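Local coordinates for threonine phosphate decarboxylase-like enzyme (Sulfurospirillum multivorans, PDB 6OUX), which decarboxylates L-serine O-phosphate to ethanolamine O-phosphate with pyridoxal phosphate, giving the precursor for the link between nucleotide loop and corrin ring in norcobamides, at residues R85-V90 against I278-L283; N106-I111 against D208-H213; K244-A249 against E289-R294; V251-A256 against W273-I278. One frame throughout, in Å; residues are numbered along the deposited sequence.

Contact 1: residues R85-V90 against I278-L283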
loop_
_atom_site.group_PDB
_atom_site.type_symbol
_atom_site.label_atom_id
_atom_site.label_comp_id
_atom_site.label_asym_id
_atom_site.label_seq_id
_atom_site.Cartn_x
_atom_site.Cartn_y
_atom_site.Cartn_z
ATOM N N ARG A 85 10.462 2.344 11.091
ATOM C CA ARG A 85 11.480 3.120 11.854
ATOM C C ARG A 85 12.638 3.662 11.006
ATOM O O ARG A 85 13.205 4.771 11.277
ATOM C CB ARG A 85 12.046 2.295 13.045
ATOM C CG ARG A 85 11.041 1.892 14.130
ATOM C CD ARG A 85 10.440 3.113 14.833
ATOM N NE ARG A 85 9.414 2.814 15.840
ATOM C CZ ARG A 85 8.619 3.729 16.411
ATOM N NH1 ARG A 85 8.703 5.002 16.059
ATOM N NH2 ARG A 85 7.685 3.365 17.291
ATOM N N SER A 86 13.040 2.902 9.981
ATOM C CA SER A 86 14.131 3.354 9.181
ATOM C C SER A 86 13.634 4.487 8.264
ATOM O O SER A 86 14.380 5.430 8.013
ATOM C CB SER A 86 14.850 2.182 8.466
ATOM O OG SER A 86 15.284 2.534 7.179
ATOM N N LEU A 87 12.376 4.413 7.818
ATOM C CA LEU A 87 11.742 5.425 6.954
ATOM C C LEU A 87 11.487 6.746 7.706
ATOM O O LEU A 87 11.767 7.836 7.197
ATOM C CB LEU A 87 10.414 4.894 6.416
ATOM C CG LEU A 87 10.520 3.645 5.541
ATOM C CD1 LEU A 87 9.150 3.094 5.225
ATOM C CD2 LEU A 87 11.346 3.959 4.313
ATOM N N GLN A 88 11.077 6.621 8.958
ATOM C CA GLN A 88 11.003 7.754 9.871
ATOM C C GLN A 88 12.295 8.552 9.920
ATOM O O GLN A 88 12.325 9.830 9.809
ATOM C CB GLN A 88 10.623 7.238 11.262
ATOM C CG GLN A 88 9.182 6.843 11.422
ATOM C CD GLN A 88 8.892 6.535 12.865
ATOM O OE1 GLN A 88 9.794 6.185 13.588
ATOM N NE2 GLN A 88 7.667 6.672 13.291
ATOM N N LYS A 89 13.397 7.812 10.055
ATOM C CA LYS A 89 14.692 8.432 10.101
ATOM C C LYS A 89 15.074 9.121 8.804
ATOM O O LYS A 89 15.664 10.178 8.839
ATOM C CB LYS A 89 15.754 7.453 10.611
ATOM C CG LYS A 89 15.625 7.286 12.125
ATOM C CD LYS A 89 16.124 5.945 12.647
ATOM C CE LYS A 89 15.788 5.790 14.123
ATOM N NZ LYS A 89 15.179 4.462 14.381
ATOM N N VAL A 90 14.682 8.583 7.655
ATOM C CA VAL A 90 14.987 9.255 6.403
ATOM C C VAL A 90 14.263 10.594 6.363
ATOM O O VAL A 90 14.859 11.591 6.029
ATOM C CB VAL A 90 14.684 8.377 5.183
ATOM C CG1 VAL A 90 14.895 9.139 3.897
ATOM C CG2 VAL A 90 15.585 7.147 5.191
ATOM N N ILE A 278 10.042 0.535 -4.912
ATOM C CA ILE A 278 10.106 1.773 -5.713
ATOM C C ILE A 278 9.690 2.946 -4.843
ATOM O O ILE A 278 10.260 3.999 -4.986
ATOM C CB ILE A 278 9.299 1.696 -7.039
ATOM C CG1 ILE A 278 9.506 2.922 -7.947
ATOM C CG2 ILE A 278 7.815 1.548 -6.790
ATOM C CD1 ILE A 278 10.973 3.121 -8.310
ATOM N N GLY A 279 8.726 2.731 -3.938
ATOM C CA GLY A 279 8.292 3.713 -2.969
ATOM C C GLY A 279 9.431 4.209 -2.104
ATOM O O GLY A 279 9.597 5.444 -1.921
ATOM N N GLU A 280 10.179 3.256 -1.550
ATOM C CA GLU A 280 11.348 3.559 -0.756
ATOM C C GLU A 280 12.403 4.339 -1.496
ATOM O O GLU A 280 12.913 5.283 -0.932
ATOM C CB GLU A 280 11.987 2.307 -0.194
ATOM C CG GLU A 280 13.170 2.624 0.666
ATOM C CD GLU A 280 13.745 1.397 1.355
ATOM O OE1 GLU A 280 13.194 0.271 1.241
ATOM O OE2 GLU A 280 14.789 1.580 1.983
ATOM N N TYR A 281 12.762 3.913 -2.717
ATOM C CA TYR A 281 13.702 4.635 -3.556
ATOM C C TYR A 281 13.241 6.113 -3.635
ATOM O O TYR A 281 14.028 7.042 -3.463
ATOM C CB TYR A 281 13.748 4.061 -4.980
ATOM C CG TYR A 281 14.510 4.963 -5.912
ATOM C CD1 TYR A 281 15.922 4.941 -5.931
ATOM C CD2 TYR A 281 13.866 5.915 -6.692
ATOM C CE1 TYR A 281 16.659 5.808 -6.751
ATOM C CE2 TYR A 281 14.615 6.811 -7.487
ATOM C CZ TYR A 281 15.999 6.755 -7.506
ATOM O OH TYR A 281 16.744 7.615 -8.304
ATOM N N CYS A 282 11.966 6.306 -3.900
ATOM C CA CYS A 282 11.448 7.660 -4.131
ATOM C C CYS A 282 11.488 8.470 -2.856
ATOM O O CYS A 282 11.844 9.643 -2.863
ATOM C CB CYS A 282 10.013 7.609 -4.654
ATOM S SG CYS A 282 9.869 7.154 -6.395
ATOM N N LEU A 283 11.155 7.822 -1.764
ATOM C CA LEU A 283 11.180 8.488 -0.476
ATOM C C LEU A 283 12.588 9.013 -0.141
ATOM O O LEU A 283 12.745 10.187 0.326
ATOM C CB LEU A 283 10.712 7.562 0.635
ATOM C CG LEU A 283 10.304 8.336 1.867
ATOM C CD1 LEU A 283 8.852 8.741 1.673
ATOM C CD2 LEU A 283 10.476 7.520 3.147
#
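Leu87 and Val90 stand across from Glu280 and Leu283 on two helical segments that run nearly the same way. Their axes are inclined by 26° and come no closer than 11.2 Å. The spacing is wide, and the backbones stay apart; side chains bridge it. The main touch is methyl to methyl: Leu87 CD2 lies 3.8 Å from Leu283 CD2, and the two side chains cross at about a right angle. Leu283 swings its CG opposite the backbone N (chi1 -161°), which carries CD2 across to the other helix. Leu283 CD2 also approaches Leu87 CB at 4.2 Å. On one flank, the aliphatic part of Glu280 adds to the apolar patch, with CG 4.3 Å from Leu87 CD2. Its carboxylate turns elsewhere, to Ser82 and Arg284. One turn further on, Val90 CG1 sits at 4.3 Å from Leu283 O. Away from the interface, Arg85 NH1 donates to Gln88 OE1 at 2.9 Å, on a lone pair in the carbonyl plane. Gln88 bonds to Ile102, and Arg85 forms a salt bridge to Asp264. The pair is a near-parallel helix packing, with helix 84-95 tethered to the edge strand 102-105 of the seven-stranded sheet in this fold type I enzyme.

Contact 2: residues N106-I111 against D208-H213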
loop_
_atom_site.group_PDB
_atom_site.type_symbol
_atom_site.label_atom_id
_atom_site.label_comp_id
_atom_site.label_asym_id
_atom_site.label_seq_id
_atom_site.Cartn_x
_atom_site.Cartn_y
_atom_site.Cartn_z
ATOM N N ASN A 106 0.253 5.281 2.708
ATOM C CA ASN A 106 -0.075 5.308 1.293
ATOM C C ASN A 106 -0.474 6.637 0.667
ATOM O O ASN A 106 -0.319 6.849 -0.533
ATOM C CB ASN A 106 -1.214 4.325 1.035
ATOM C CG ASN A 106 -0.766 2.908 1.174
ATOM O OD1 ASN A 106 0.290 2.547 0.672
ATOM N ND2 ASN A 106 -1.553 2.095 1.871
ATOM N N GLY A 107 -1.001 7.523 1.462
ATOM C CA GLY A 107 -1.494 8.789 0.949
ATOM C C GLY A 107 -2.132 9.549 2.061
ATOM O O GLY A 107 -2.382 8.993 3.136
ATOM N N ALA A 108 -2.389 10.825 1.814
ATOM C CA ALA A 108 -2.977 11.681 2.803
ATOM C C ALA A 108 -4.396 11.208 3.202
ATOM O O ALA A 108 -4.713 11.034 4.385
ATOM C CB ALA A 108 -3.000 13.101 2.271
ATOM N N THR A 109 -5.251 10.953 2.209
ATOM C CA THR A 109 -6.599 10.499 2.455
ATOM C C THR A 109 -6.660 9.131 3.191
ATOM O O THR A 109 -7.437 8.999 4.095
ATOM C CB THR A 109 -7.407 10.481 1.145
ATOM O OG1 THR A 109 -7.300 11.779 0.560
ATOM C CG2 THR A 109 -8.907 10.181 1.430
ATOM N N GLU A 110 -5.808 8.171 2.835
ATOM C CA GLU A 110 -5.693 6.911 3.575
ATOM C C GLU A 110 -5.293 7.143 5.049
ATOM O O GLU A 110 -5.842 6.473 5.955
ATOM C CB GLU A 110 -4.735 5.903 2.939
ATOM C CG GLU A 110 -5.026 5.447 1.494
ATOM C CD GLU A 110 -4.859 6.538 0.412
ATOM O OE1 GLU A 110 -4.236 7.583 0.625
ATOM O OE2 GLU A 110 -5.370 6.361 -0.721
ATOM N N ILE A 111 -4.354 8.060 5.293
ATOM C CA ILE A 111 -3.969 8.369 6.655
ATOM C C ILE A 111 -5.134 9.004 7.420
ATOM O O ILE A 111 -5.375 8.637 8.565
ATOM C CB ILE A 111 -2.692 9.200 6.707
ATOM C CG1 ILE A 111 -1.517 8.312 6.221
ATOM C CG2 ILE A 111 -2.440 9.713 8.135
ATOM C CD1 ILE A 111 -0.267 9.188 5.903
ATOM N N ASP A 208 -4.623 18.720 6.243
ATOM C CA ASP A 208 -4.124 18.144 4.988
ATOM C C ASP A 208 -3.504 19.249 4.113
ATOM O O ASP A 208 -4.226 20.065 3.475
ATOM C CB ASP A 208 -5.215 17.370 4.261
ATOM C CG ASP A 208 -4.732 16.726 2.977
ATOM O OD1 ASP A 208 -3.555 16.828 2.571
ATOM O OD2 ASP A 208 -5.597 16.095 2.346
ATOM N N GLU A 209 -2.178 19.300 4.115
ATOM C CA GLU A 209 -1.488 20.290 3.294
ATOM C C GLU A 209 -0.933 19.707 2.007
ATOM O O GLU A 209 0.133 20.155 1.530
ATOM C CB GLU A 209 -0.344 20.934 4.110
ATOM C CG GLU A 209 0.726 19.938 4.546
ATOM C CD GLU A 209 2.016 20.606 4.957
ATOM O OE1 GLU A 209 2.022 21.888 5.091
ATOM O OE2 GLU A 209 2.998 19.845 5.202
ATOM N N SER A 210 -1.615 18.746 1.461
ATOM C CA SER A 210 -1.122 18.006 0.273
ATOM C C SER A 210 -0.821 18.915 -0.933
ATOM O O SER A 210 0.008 18.578 -1.809
ATOM C CB SER A 210 -2.109 16.883 -0.133
ATOM O OG SER A 210 -2.097 15.777 0.775
ATOM N N PHE A 211 -1.542 20.027 -1.033
ATOM C CA PHE A 211 -1.298 21.013 -2.126
ATOM C C PHE A 211 -0.483 22.251 -1.803
ATOM O O PHE A 211 -0.445 23.206 -2.621
ATOM C CB PHE A 211 -2.678 21.403 -2.723
ATOM C CG PHE A 211 -3.467 20.198 -3.122
ATOM C CD1 PHE A 211 -3.024 19.406 -4.149
ATOM C CD2 PHE A 211 -4.566 19.781 -2.399
ATOM C CE1 PHE A 211 -3.700 18.263 -4.514
ATOM C CE2 PHE A 211 -5.213 18.614 -2.729
ATOM C CZ PHE A 211 -4.796 17.868 -3.797
ATOM N N ILE A 212 0.138 22.305 -0.621
ATOM C CA ILE A 212 0.701 23.556 -0.126
ATOM C C ILE A 212 1.977 23.971 -0.908
ATOM O O ILE A 212 2.324 25.133 -0.957
ATOM C CB ILE A 212 1.001 23.518 1.397
ATOM C CG1 ILE A 212 1.088 24.959 1.964
ATOM C CG2 ILE A 212 2.225 22.675 1.716
ATOM C CD1 ILE A 212 1.092 25.050 3.461
ATOM N N HIS A 213 2.605 23.028 -1.564
ATOM C CA HIS A 213 3.801 23.315 -2.411
ATOM C C HIS A 213 3.439 24.200 -3.630
ATOM O O HIS A 213 4.309 24.777 -4.244
ATOM C CB HIS A 213 4.395 22.001 -2.966
ATOM C CG HIS A 213 5.391 21.345 -2.095
ATOM N ND1 HIS A 213 5.445 21.511 -0.720
ATOM C CD2 HIS A 213 6.344 20.427 -2.404
ATOM C CE1 HIS A 213 6.400 20.737 -0.236
ATOM N NE2 HIS A 213 6.971 20.092 -1.237
HETATM O O HOH W 1 -7.585 14.380 2.632
#
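Ala108 opens helix 108-116 and faces the Asx turn made by Asp208 and Ser210, just where strand 204-208 leaves the sheet. This is the strand-end region of the seven-stranded sheet in a fold type I, pyridoxal-phosphate-dependent enzyme. The packing is tight on the Ser210 side. The Ala108 methyl CB is 3.2 Å from Ser210 OG, and Asp208 OD1 lies 3.8 Å from the same methyl. Asp208 OD1 takes two bonds from one residue. Ser210 OG donates to its syn lone pair at 2.5 Å, while Ser210 N reaches it at 2.9 Å from the anti side, 35° out of the carboxylate plane. Ser210 OG also bonds to Ser241 N, which ties the turn to the next strand. With CG opposite the backbone N (chi1 -178°), the carboxylate turns toward the helix start. The other side is looser and bridged by a water. It joins Asp208 OD2 to Thr109 OG1, but the Thr109 leg is weak. An alanine in place of Asp208 would probably leave Ser210 N and OG without their shared acceptor and the water without its firm partner. Asp208 holds the place of the aspartate that in relatives meets the cofactor's pyridine nitrogen. The side chain of Asn181, which probably binds the substrate, is about 6 Å from that of Asp208. The firm leg is short: the water donates to Asp208 OD2 at 2.6 Å.

Contact 3: residues K244-A249 against E289-R294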
loop_
_atom_site.group_PDB
_atom_site.type_symbol
_atom_site.label_atom_id
_atom_site.label_comp_id
_atom_site.label_asym_id
_atom_site.label_seq_id
_atom_site.Cartn_x
_atom_site.Cartn_y
_atom_site.Cartn_z
ATOM N N LYS A 244 1.140 13.901 -5.132
ATOM C CA LYS A 244 0.562 14.941 -5.966
ATOM C C LYS A 244 1.454 16.158 -6.240
ATOM O O LYS A 244 1.058 17.060 -7.009
ATOM C CB LYS A 244 -0.773 15.365 -5.385
ATOM C CG LYS A 244 -1.741 14.191 -5.355
ATOM C CD LYS A 244 -2.911 14.442 -4.432
ATOM C CE LYS A 244 -3.653 13.143 -4.193
ATOM N NZ LYS A 244 -5.072 13.445 -3.864
ATOM N N ASP A 245 2.634 16.199 -5.615
ATOM C CA ASP A 245 3.595 17.285 -5.853
ATOM C C ASP A 245 4.915 16.726 -6.392
ATOM O O ASP A 245 5.322 17.068 -7.507
ATOM C CB ASP A 245 3.732 18.225 -4.627
ATOM C CG ASP A 245 4.119 17.510 -3.320
ATOM O OD1 ASP A 245 4.373 16.292 -3.287
ATOM O OD2 ASP A 245 4.163 18.194 -2.290
ATOM N N PHE A 246 5.576 15.841 -5.641
ATOM C CA PHE A 246 6.777 15.146 -6.176
ATOM C C PHE A 246 6.374 14.210 -7.330
ATOM O O PHE A 246 7.245 13.664 -7.994
ATOM C CB PHE A 246 7.555 14.383 -5.102
ATOM C CG PHE A 246 8.105 15.259 -3.994
ATOM C CD1 PHE A 246 9.311 15.949 -4.154
ATOM C CD2 PHE A 246 7.428 15.391 -2.774
ATOM C CE1 PHE A 246 9.817 16.748 -3.129
ATOM C CE2 PHE A 246 7.938 16.176 -1.753
ATOM C CZ PHE A 246 9.131 16.858 -1.928
ATOM N N GLY A 247 5.052 14.034 -7.523
ATOM C CA GLY A 247 4.452 13.696 -8.815
ATOM C C GLY A 247 4.953 12.380 -9.293
ATOM O O GLY A 247 6.045 12.324 -9.841
ATOM N N ILE A 248 4.155 11.335 -9.130
ATOM C CA ILE A 248 4.620 9.961 -9.319
ATOM C C ILE A 248 3.433 9.055 -9.095
ATOM O O ILE A 248 3.272 8.487 -8.021
ATOM C CB ILE A 248 5.766 9.598 -8.338
ATOM C CG1 ILE A 248 7.045 10.316 -8.729
ATOM C CG2 ILE A 248 6.079 8.111 -8.392
ATOM C CD1 ILE A 248 8.075 10.298 -7.621
ATOM N N ALA A 249 2.638 8.927 -10.151
ATOM C CA ALA A 249 1.309 8.317 -10.115
ATOM C C ALA A 249 1.259 6.940 -9.471
ATOM O O ALA A 249 0.565 6.752 -8.470
ATOM C CB ALA A 249 0.736 8.243 -11.538
ATOM N N GLU A 289 19.465 16.475 -0.642
ATOM C CA GLU A 289 19.833 17.850 -0.990
ATOM C C GLU A 289 19.902 18.160 -2.489
ATOM O O GLU A 289 19.389 19.193 -2.943
ATOM C CB GLU A 289 21.205 18.177 -0.339
ATOM C CG GLU A 289 21.807 19.529 -0.711
ATOM C CD GLU A 289 22.700 19.489 -1.950
ATOM O OE1 GLU A 289 23.628 18.637 -1.995
ATOM O OE2 GLU A 289 22.483 20.321 -2.872
ATOM N N ASP A 290 20.636 17.341 -3.226
ATOM C CA ASP A 290 20.846 17.567 -4.659
ATOM C C ASP A 290 19.550 17.395 -5.508
ATOM O O ASP A 290 19.270 18.155 -6.446
ATOM C CB ASP A 290 21.950 16.642 -5.188
ATOM C CG ASP A 290 21.723 15.134 -4.836
ATOM O OD1 ASP A 290 21.494 14.772 -3.659
ATOM O OD2 ASP A 290 21.810 14.292 -5.746
ATOM N N PHE A 291 18.759 16.377 -5.181
ATOM C CA PHE A 291 17.450 16.245 -5.775
ATOM C C PHE A 291 16.574 17.458 -5.426
ATOM O O PHE A 291 15.856 17.948 -6.281
ATOM C CB PHE A 291 16.756 14.959 -5.314
ATOM C CG PHE A 291 15.305 14.868 -5.757
ATOM C CD1 PHE A 291 14.989 14.457 -7.013
ATOM C CD2 PHE A 291 14.262 15.311 -4.926
ATOM C CE1 PHE A 291 13.655 14.407 -7.432
ATOM C CE2 PHE A 291 12.934 15.311 -5.330
ATOM C CZ PHE A 291 12.632 14.865 -6.605
ATOM N N LEU A 292 16.554 17.859 -4.159
ATOM C CA LEU A 292 15.667 18.944 -3.713
ATOM C C LEU A 292 15.950 20.260 -4.410
ATOM O O LEU A 292 15.044 21.038 -4.652
ATOM C CB LEU A 292 15.752 19.123 -2.168
ATOM C CG LEU A 292 14.856 18.121 -1.441
ATOM C CD1 LEU A 292 15.193 17.960 0.058
ATOM C CD2 LEU A 292 13.360 18.447 -1.685
ATOM N N LYS A 293 17.241 20.502 -4.754
ATOM C CA LYS A 293 17.566 21.666 -5.545
ATOM C C LYS A 293 16.883 21.690 -6.890
ATOM O O LYS A 293 16.340 22.706 -7.296
ATOM C CB LYS A 293 19.075 21.795 -5.729
ATOM C CG LYS A 293 19.503 23.022 -6.557
ATOM C CD LYS A 293 21.039 23.267 -6.543
ATOM C CE LYS A 293 21.567 23.727 -5.171
ATOM N NZ LYS A 293 21.738 22.681 -4.094
ATOM N N ARG A 294 16.871 20.549 -7.602
ATOM C CA ARG A 294 16.226 20.492 -8.862
ATOM C C ARG A 294 14.693 20.484 -8.683
ATOM O O ARG A 294 13.980 20.998 -9.526
ATOM C CB ARG A 294 16.692 19.258 -9.629
ATOM C CG ARG A 294 18.201 19.317 -9.943
ATOM C CD ARG A 294 18.660 18.206 -10.901
ATOM N NE ARG A 294 20.104 17.991 -10.746
ATOM C CZ ARG A 294 20.815 16.988 -11.293
ATOM N NH1 ARG A 294 20.230 16.062 -11.999
ATOM N NH2 ARG A 294 22.116 16.906 -11.096
#
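Two first torsions bring Phe246 and Phe291 together. Phe246 has CG opposite its carbonyl carbon (chi1 -62°), which sends the ring out from the loop toward the helix. Phe291 has CG opposite the backbone N (chi1 172°), which turns its ring out to meet the loop. Phe246 CD1 comes to the edge of the Phe291 ring, in its plane, 3.9 Å from Phe291 CE2. Seen from Phe246, Phe291 CE2 approaches at a slant. Leu292 closes the edge of the Phe246 ring on the helix side, with CD2 4.2 Å from Phe246 CE1 and near the ring plane. Asp245 bonds within the loop just before the ring. Its OD1 accepts from Phe246 N at 2.7 Å, from the anti side and well out of the carboxylate plane, while OD2 forms a salt bridge to Lys240. On the helix itself, Lys293 NZ forms a salt bridge with Glu289 OE2 at 2.8 Å. Other aromatic rings join the pair. Phe286 stacks on Phe246, Tyr295 also meets it, and Tyr62 meets Phe291 edge-to-face. The loop segment begins at Lys244, which stands at the position of the cofactor-binding lysine in relatives. The arrangement is a buried aromatic cluster that packs the loop between strands 236-241 and 254-257 against the start of helix 289-314, the long helix leading from the large domain toward the second sheet, as in other fold type I enzymes.

Contact 4: residues V251-A256 against W273-I278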
loop_
_atom_site.group_PDB
_atom_site.type_symbol
_atom_site.label_atom_id
_atom_site.label_comp_id
_atom_site.label_asym_id
_atom_site.label_seq_id
_atom_site.Cartn_x
_atom_site.Cartn_y
_atom_site.Cartn_z
ATOM N N VAL A 251 3.255 5.205 -7.690
ATOM C CA VAL A 251 3.849 4.994 -6.317
ATOM C C VAL A 251 3.118 5.884 -5.314
ATOM O O VAL A 251 3.070 7.088 -5.469
ATOM C CB VAL A 251 5.407 5.052 -6.254
ATOM C CG1 VAL A 251 6.010 5.232 -7.638
ATOM C CG2 VAL A 251 5.971 6.038 -5.229
ATOM N N ARG A 252 2.529 5.261 -4.318
ATOM C CA ARG A 252 1.578 5.932 -3.420
ATOM C C ARG A 252 2.191 6.139 -2.060
ATOM O O ARG A 252 2.408 5.191 -1.323
ATOM C CB ARG A 252 0.282 5.123 -3.289
ATOM C CG ARG A 252 -0.510 4.998 -4.594
ATOM C CD ARG A 252 -2.019 4.887 -4.363
ATOM N NE ARG A 252 -2.340 4.054 -3.198
ATOM C CZ ARG A 252 -3.460 4.143 -2.472
ATOM N NH1 ARG A 252 -4.412 5.035 -2.775
ATOM N NH2 ARG A 252 -3.638 3.329 -1.435
ATOM N N LEU A 253 2.469 7.399 -1.730
ATOM C CA LEU A 253 3.155 7.758 -0.494
ATOM C C LEU A 253 2.609 9.008 0.133
ATOM O O LEU A 253 2.370 9.979 -0.539
ATOM C CB LEU A 253 4.602 8.095 -0.770
ATOM C CG LEU A 253 5.496 6.975 -1.223
ATOM C CD1 LEU A 253 6.801 7.574 -1.702
ATOM C CD2 LEU A 253 5.719 5.989 -0.101
ATOM N N GLY A 254 2.470 8.998 1.444
ATOM C CA GLY A 254 2.123 10.216 2.147
ATOM C C GLY A 254 2.648 10.092 3.539
ATOM O O GLY A 254 3.024 8.960 3.980
ATOM N N TYR A 255 2.697 11.213 4.241
ATOM C CA TYR A 255 3.118 11.146 5.653
ATOM C C TYR A 255 2.193 11.986 6.534
ATOM O O TYR A 255 1.374 12.766 6.042
ATOM C CB TYR A 255 4.592 11.537 5.831
ATOM C CG TYR A 255 4.870 13.054 5.668
ATOM C CD1 TYR A 255 5.090 13.614 4.436
ATOM C CD2 TYR A 255 4.881 13.882 6.747
ATOM C CE1 TYR A 255 5.360 14.979 4.287
ATOM C CE2 TYR A 255 5.115 15.246 6.615
ATOM C CZ TYR A 255 5.330 15.776 5.393
ATOM O OH TYR A 255 5.538 17.089 5.296
ATOM N N ALA A 256 2.295 11.762 7.826
ATOM C CA ALA A 256 1.669 12.589 8.853
ATOM C C ALA A 256 2.658 12.895 9.952
ATOM O O ALA A 256 3.545 12.067 10.250
ATOM C CB ALA A 256 0.474 11.898 9.455
ATOM N N TRP A 273 1.311 -2.320 7.413
ATOM C CA TRP A 273 1.849 -1.516 6.308
ATOM C C TRP A 273 3.347 -1.714 6.019
ATOM O O TRP A 273 4.203 -1.634 6.907
ATOM C CB TRP A 273 1.603 -0.036 6.590
ATOM C CG TRP A 273 2.519 0.879 5.834
ATOM C CD1 TRP A 273 3.579 1.595 6.338
ATOM C CD2 TRP A 273 2.463 1.179 4.440
ATOM N NE1 TRP A 273 4.179 2.324 5.341
ATOM C CE2 TRP A 273 3.514 2.093 4.164
ATOM C CE3 TRP A 273 1.625 0.775 3.401
ATOM C CZ2 TRP A 273 3.747 2.604 2.879
ATOM C CZ3 TRP A 273 1.861 1.270 2.136
ATOM C CH2 TRP A 273 2.912 2.184 1.884
ATOM N N ASN A 274 3.636 -1.895 4.738
ATOM C CA ASN A 274 4.965 -1.983 4.240
ATOM C C ASN A 274 5.052 -1.100 2.980
ATOM O O ASN A 274 4.136 -1.085 2.138
ATOM C CB ASN A 274 5.254 -3.444 3.933
ATOM C CG ASN A 274 6.585 -3.650 3.263
ATOM O OD1 ASN A 274 7.543 -2.912 3.535
ATOM N ND2 ASN A 274 6.659 -4.651 2.362
ATOM N N ILE A 275 6.127 -0.325 2.879
ATOM C CA ILE A 275 6.418 0.399 1.647
ATOM C C ILE A 275 6.890 -0.621 0.600
ATOM O O ILE A 275 7.250 -1.732 0.933
ATOM C CB ILE A 275 7.476 1.484 1.897
ATOM C CG1 ILE A 275 7.441 2.534 0.791
ATOM C CG2 ILE A 275 8.878 0.874 2.051
ATOM C CD1 ILE A 275 8.251 3.758 1.175
ATOM N N ASN A 276 6.864 -0.274 -0.675
ATOM C CA ASN A 276 7.392 -1.196 -1.682
ATOM C C ASN A 276 8.758 -0.678 -2.062
ATOM O O ASN A 276 9.113 0.434 -1.663
ATOM C CB ASN A 276 6.458 -1.354 -2.894
ATOM C CG ASN A 276 5.949 -0.027 -3.469
ATOM O OD1 ASN A 276 6.504 1.005 -3.233
ATOM N ND2 ASN A 276 4.850 -0.078 -4.250
ATOM N N GLY A 277 9.497 -1.436 -2.867
ATOM C CA GLY A 277 10.854 -1.029 -3.268
ATOM C C GLY A 277 10.880 0.345 -3.911
ATOM O O GLY A 277 11.725 1.195 -3.597
ATOM N N ILE A 278 10.042 0.535 -4.912
ATOM C CA ILE A 278 10.106 1.773 -5.713
ATOM C C ILE A 278 9.690 2.946 -4.843
ATOM O O ILE A 278 10.260 3.999 -4.986
ATOM C CB ILE A 278 9.299 1.696 -7.039
ATOM C CG1 ILE A 278 9.506 2.922 -7.947
ATOM C CG2 ILE A 278 7.815 1.548 -6.790
ATOM C CD1 ILE A 278 10.973 3.121 -8.310
HETATM O O HOH W 2 2.532 2.402 -4.639
#
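Leu253 and Ile275 meet at a slant, methyl against methyl, and Val251 and Ile278 cross at about a right angle. These two apolar pairs carry the contact. Leu253 CD2 lies 3.6 Å from Ile275 CD1, and it also touches Ile275 CG1 at 4.0 Å. Ile275 is extended, its CG1 opposite the backbone N (chi1 -161°), which carries CD1 over to the leucine. The second pair is looser: Val251 CG1 stands 4.2 Å from Ile278 CG2, the short branch of the isoleucine. Trp273 comes in from the other end of its segment. Its CH2 is 4.4 Å from Arg252 O, which lies oblique to the ring. One face of the same ring carries Ile275 N, 3.7 Å above the plane and displaced toward the rim. A water bridges the two segments between Arg252 and Asn276. It accepts from Arg252 N at 2.9 Å and, weakly, from Asn276 ND2. The other end of that amide has a different task: Asn276 is the N-cap of helix 277-286, and its OD1 takes Gly279 N. Arg252 turns its guanidinium to Glu110, and the second subunit packs on Arg252, Trp273, Asn274 and Asn276. The contact therefore lies at the dimer interface, with Leu283 of helix 277-286 against Leu253, Leu87 of helix 84-95 against Ile275, and strand 254-257 running on between strands 102-105 and 236-241.

In the fold
From the N terminus, contact 1 opens first, at 85-90. Contact 2 opens at 106-111 and closes at 208-213, inside that loop. Contact 3 then opens at 244-249 and contact 4 at 251-256. Contact 4 closes at 273-278, nested within both contacts 1 and 3. Contact 1 closes next, at 278-283, and contact 3 last, at 289-294, so these two cross. Contacts 1 and 4 share Ile278 and helix 277-286. A salt bridge from Glu110 to Arg252 joins contacts 2 and 4. Together they tie the seven-stranded sheet to helices 84-95, 108-116, 277-286 and 289-314.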